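Local coordinates for protein dockerin type 1 (Clostridium thermocellum, PDB 4DH2) that carries a calcium-binding type I dockerin domain that pairs with a cohesin module in cellulosome assembly, the whole protein probably being a glycoside hydrolase, at residues Cys57-Arg62 with Glu70-Ser75. Numbering follows the deposited sequence.
Sequences CNYLKR and EFPKNS. With SO4 (sulfate ion), chain K; SO4 (sulfate ion), chain J.
Y59, on helix 54-64, meets both F71 and P72 of the loop that follows the helix. Its CB lies 4.0 Å from F71 CD1. Further out, CD2 and CE2 pass under the proline: P72 CD sits over one face of the phenol, 4.1 Å from the centroid of the Y59 ring and 29° off the normal, a CH-pi contact, while P72 CG comes within 3.5 Å of Y59 CE2. At the tip the hydroxyl reaches the sulfate of chain J, probably from the crystallisation liquor, with Y59 OH 2.9 Å from O1 of that ion and its O3 close by.

F71 takes the inner side. With CG anti to its own carbonyl carbon (chi1 -61°), the ring swings to the helix, and the carbonyl oxygen of Y59 lies at the ring edge, near its plane, 3.5 Å from F71 CE1. F71 CZ touches L60 CD1 at 4.1 Å, and Y63 stacks on the same phenyl. N58 and R62 hold the sulfate of chain K: R62 NE gives its O3 a nearly straight 2.7 Å bond, N58 ND2 donates to that same oxygen, and R62 NH2 bonds O2, the two guanidinium bonds fixing the group's rotation.

The contact is mainly apolar, with a CH-pi contact and a phenyl edge facing a backbone carbonyl, consistent with packing that lays the dockerin's tail against helix 54-64, which follows the second, EF-hand-like calcium loop, next to N47, which binds that calcium.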
loop_
_atom_site.group_PDB
_atom_site.type_symbol
_atom_site.label_atom_id
_atom_site.label_comp_id
_atom_site.label_asym_id
_atom_site.label_seq_id
_atom_site.Cartn_x
_atom_site.Cartn_y
_atom_site.Cartn_z
ATOM N N CYS B 57 -3.416 13.984 -9.699
ATOM C CA CYS B 57 -3.507 12.542 -9.461
ATOM C C CYS B 57 -2.178 12.001 -8.951
ATOM O O CYS B 57 -2.128 11.198 -8.019
ATOM C CB CYS B 57 -3.870 11.821 -10.743
ATOM S SG CYS B 57 -4.763 10.299 -10.431
ATOM N N ASN B 58 -1.085 12.429 -9.579
ATOM C CA ASN B 58 0.238 11.994 -9.132
ATOM C C ASN B 58 0.560 12.448 -7.717
ATOM O O ASN B 58 1.209 11.720 -6.953
ATOM C CB ASN B 58 1.309 12.488 -10.088
ATOM C CG ASN B 58 2.629 11.785 -9.861
ATOM O OD1 ASN B 58 2.754 10.593 -10.128
ATOM N ND2 ASN B 58 3.595 12.499 -9.328
ATOM N N TYR B 59 0.107 13.642 -7.328
ATOM C CA TYR B 59 0.321 14.095 -5.964
ATOM C C TYR B 59 -0.451 13.214 -5.022
ATOM O O TYR B 59 0.036 12.887 -3.942
ATOM C CB TYR B 59 -0.081 15.556 -5.736
ATOM C CG TYR B 59 1.036 16.516 -5.996
ATOM C CD1 TYR B 59 1.086 17.242 -7.171
ATOM C CD2 TYR B 59 2.059 16.677 -5.080
ATOM C CE1 TYR B 59 2.127 18.119 -7.432
ATOM C CE2 TYR B 59 3.104 17.542 -5.323
ATOM C CZ TYR B 59 3.130 18.269 -6.489
ATOM O OH TYR B 59 4.175 19.126 -6.717
ATOM N N LEU B 60 -1.662 12.828 -5.406
ATOM C CA LEU B 60 -2.417 11.906 -4.556
ATOM C C LEU B 60 -1.663 10.582 -4.388
ATOM O O LEU B 60 -1.601 10.045 -3.273
ATOM C CB LEU B 60 -3.816 11.605 -5.090
ATOM C CG LEU B 60 -4.959 12.404 -4.503
ATOM C CD1 LEU B 60 -4.830 13.845 -4.954
ATOM C CD2 LEU B 60 -6.278 11.814 -4.954
ATOM N N LYS B 61 -1.095 10.066 -5.484
ATOM C CA LYS B 61 -0.327 8.825 -5.441
ATOM C C LYS B 61 0.826 8.995 -4.466
ATOM O O LYS B 61 1.032 8.139 -3.602
ATOM C CB LYS B 61 0.189 8.455 -6.831
ATOM C CG LYS B 61 1.100 7.235 -6.888
ATOM C CD LYS B 61 1.766 7.013 -8.257
ATOM C CE LYS B 61 0.806 6.376 -9.261
ATOM N NZ LYS B 61 1.474 5.668 -10.418
ATOM N N ARG B 62 1.578 10.089 -4.599
ATOM C CA ARG B 62 2.710 10.377 -3.688
ATOM C C ARG B 62 2.294 10.437 -2.219
ATOM O O ARG B 62 3.003 9.954 -1.313
ATOM C CB ARG B 62 3.412 11.693 -4.086
ATOM C CG ARG B 62 4.219 11.603 -5.361
ATOM C CD ARG B 62 4.823 12.960 -5.697
ATOM N NE ARG B 62 5.539 12.947 -6.950
ATOM C CZ ARG B 62 5.985 14.042 -7.565
ATOM N NH1 ARG B 62 5.767 15.241 -7.033
ATOM N NH2 ARG B 62 6.645 13.939 -8.714
ATOM N N GLU B 70 1.868 16.129 2.984
ATOM C CA GLU B 70 0.775 17.033 2.664
ATOM C C GLU B 70 0.929 17.507 1.221
ATOM O O GLU B 70 1.965 17.296 0.596
ATOM C CB GLU B 70 0.810 18.261 3.573
ATOM C CG GLU B 70 2.030 19.121 3.314
ATOM C CD GLU B 70 2.304 20.116 4.419
ATOM O OE1 GLU B 70 1.339 20.624 5.028
ATOM O OE2 GLU B 70 3.494 20.387 4.678
ATOM N N PHE B 71 -0.103 18.180 0.733
ATOM C CA PHE B 71 -0.117 18.704 -0.627
ATOM C C PHE B 71 0.418 20.129 -0.665
ATOM O O PHE B 71 0.355 20.861 0.319
ATOM C CB PHE B 71 -1.541 18.665 -1.177
ATOM C CG PHE B 71 -2.101 17.284 -1.240
ATOM C CD1 PHE B 71 -1.521 16.331 -2.088
ATOM C CD2 PHE B 71 -3.177 16.920 -0.469
ATOM C CE1 PHE B 71 -2.011 15.032 -2.136
ATOM C CE2 PHE B 71 -3.677 15.620 -0.524
ATOM C CZ PHE B 71 -3.084 14.685 -1.363
ATOM N N PRO B 72 0.944 20.528 -1.812
ATOM C CA PRO B 72 1.526 21.867 -1.906
ATOM C C PRO B 72 0.545 22.959 -1.507
ATOM O O PRO B 72 0.949 23.904 -0.824
ATOM C CB PRO B 72 1.916 21.975 -3.375
ATOM C CG PRO B 72 2.194 20.560 -3.777
ATOM C CD PRO B 72 1.236 19.703 -3.000
ATOM N N LYS B 73 -0.722 22.828 -1.894
ATOM C CA LYS B 73 -1.714 23.835 -1.535
ATOM C C LYS B 73 -2.203 23.629 -0.099
ATOM O O LYS B 73 -2.412 22.498 0.320
ATOM C CB LYS B 73 -2.889 23.756 -2.495
ATOM C CG LYS B 73 -4.004 24.745 -2.217
ATOM C CD LYS B 73 -5.062 24.729 -3.319
ATOM C CE LYS B 73 -6.203 23.761 -2.985
ATOM N NZ LYS B 73 -7.237 23.663 -4.076
ATOM N N ASN B 74 -2.417 24.713 0.645
ATOM C CA ASN B 74 -2.833 24.601 2.052
ATOM C C ASN B 74 -4.095 25.398 2.393
ATOM O O ASN B 74 -4.519 26.256 1.624
ATOM C CB ASN B 74 -1.697 25.049 2.975
ATOM C CG ASN B 74 -0.661 23.965 3.191
ATOM O OD1 ASN B 74 -0.920 22.974 3.877
ATOM N ND2 ASN B 74 0.519 24.147 2.611
ATOM N N SER B 75 -4.689 25.111 3.551
ATOM C CA SER B 75 -5.840 25.879 4.032
ATOM C C SER B 75 -5.389 27.212 4.631
ATOM O O SER B 75 -6.167 28.163 4.727
ATOM C CB SER B 75 -6.630 25.076 5.067
ATOM O OG SER B 75 -5.850 24.807 6.223
HETATM S S SO4 K . 7.029 10.430 -8.895
HETATM O O1 SO4 K . 7.310 9.040 -9.242
HETATM O O2 SO4 K . 6.921 11.212 -10.129
HETATM O O3 SO4 K . 5.764 10.500 -8.168
HETATM O O4 SO4 K . 8.097 10.960 -8.040
HETATM S S SO4 J . 4.033 21.224 -9.621
HETATM O O1 SO4 J . 4.537 19.856 -9.546
HETATM O O2 SO4 J . 3.220 21.319 -10.833
HETATM O O3 SO4 J . 3.266 21.553 -8.425
HETATM O O4 SO4 J . 5.150 22.168 -9.691
#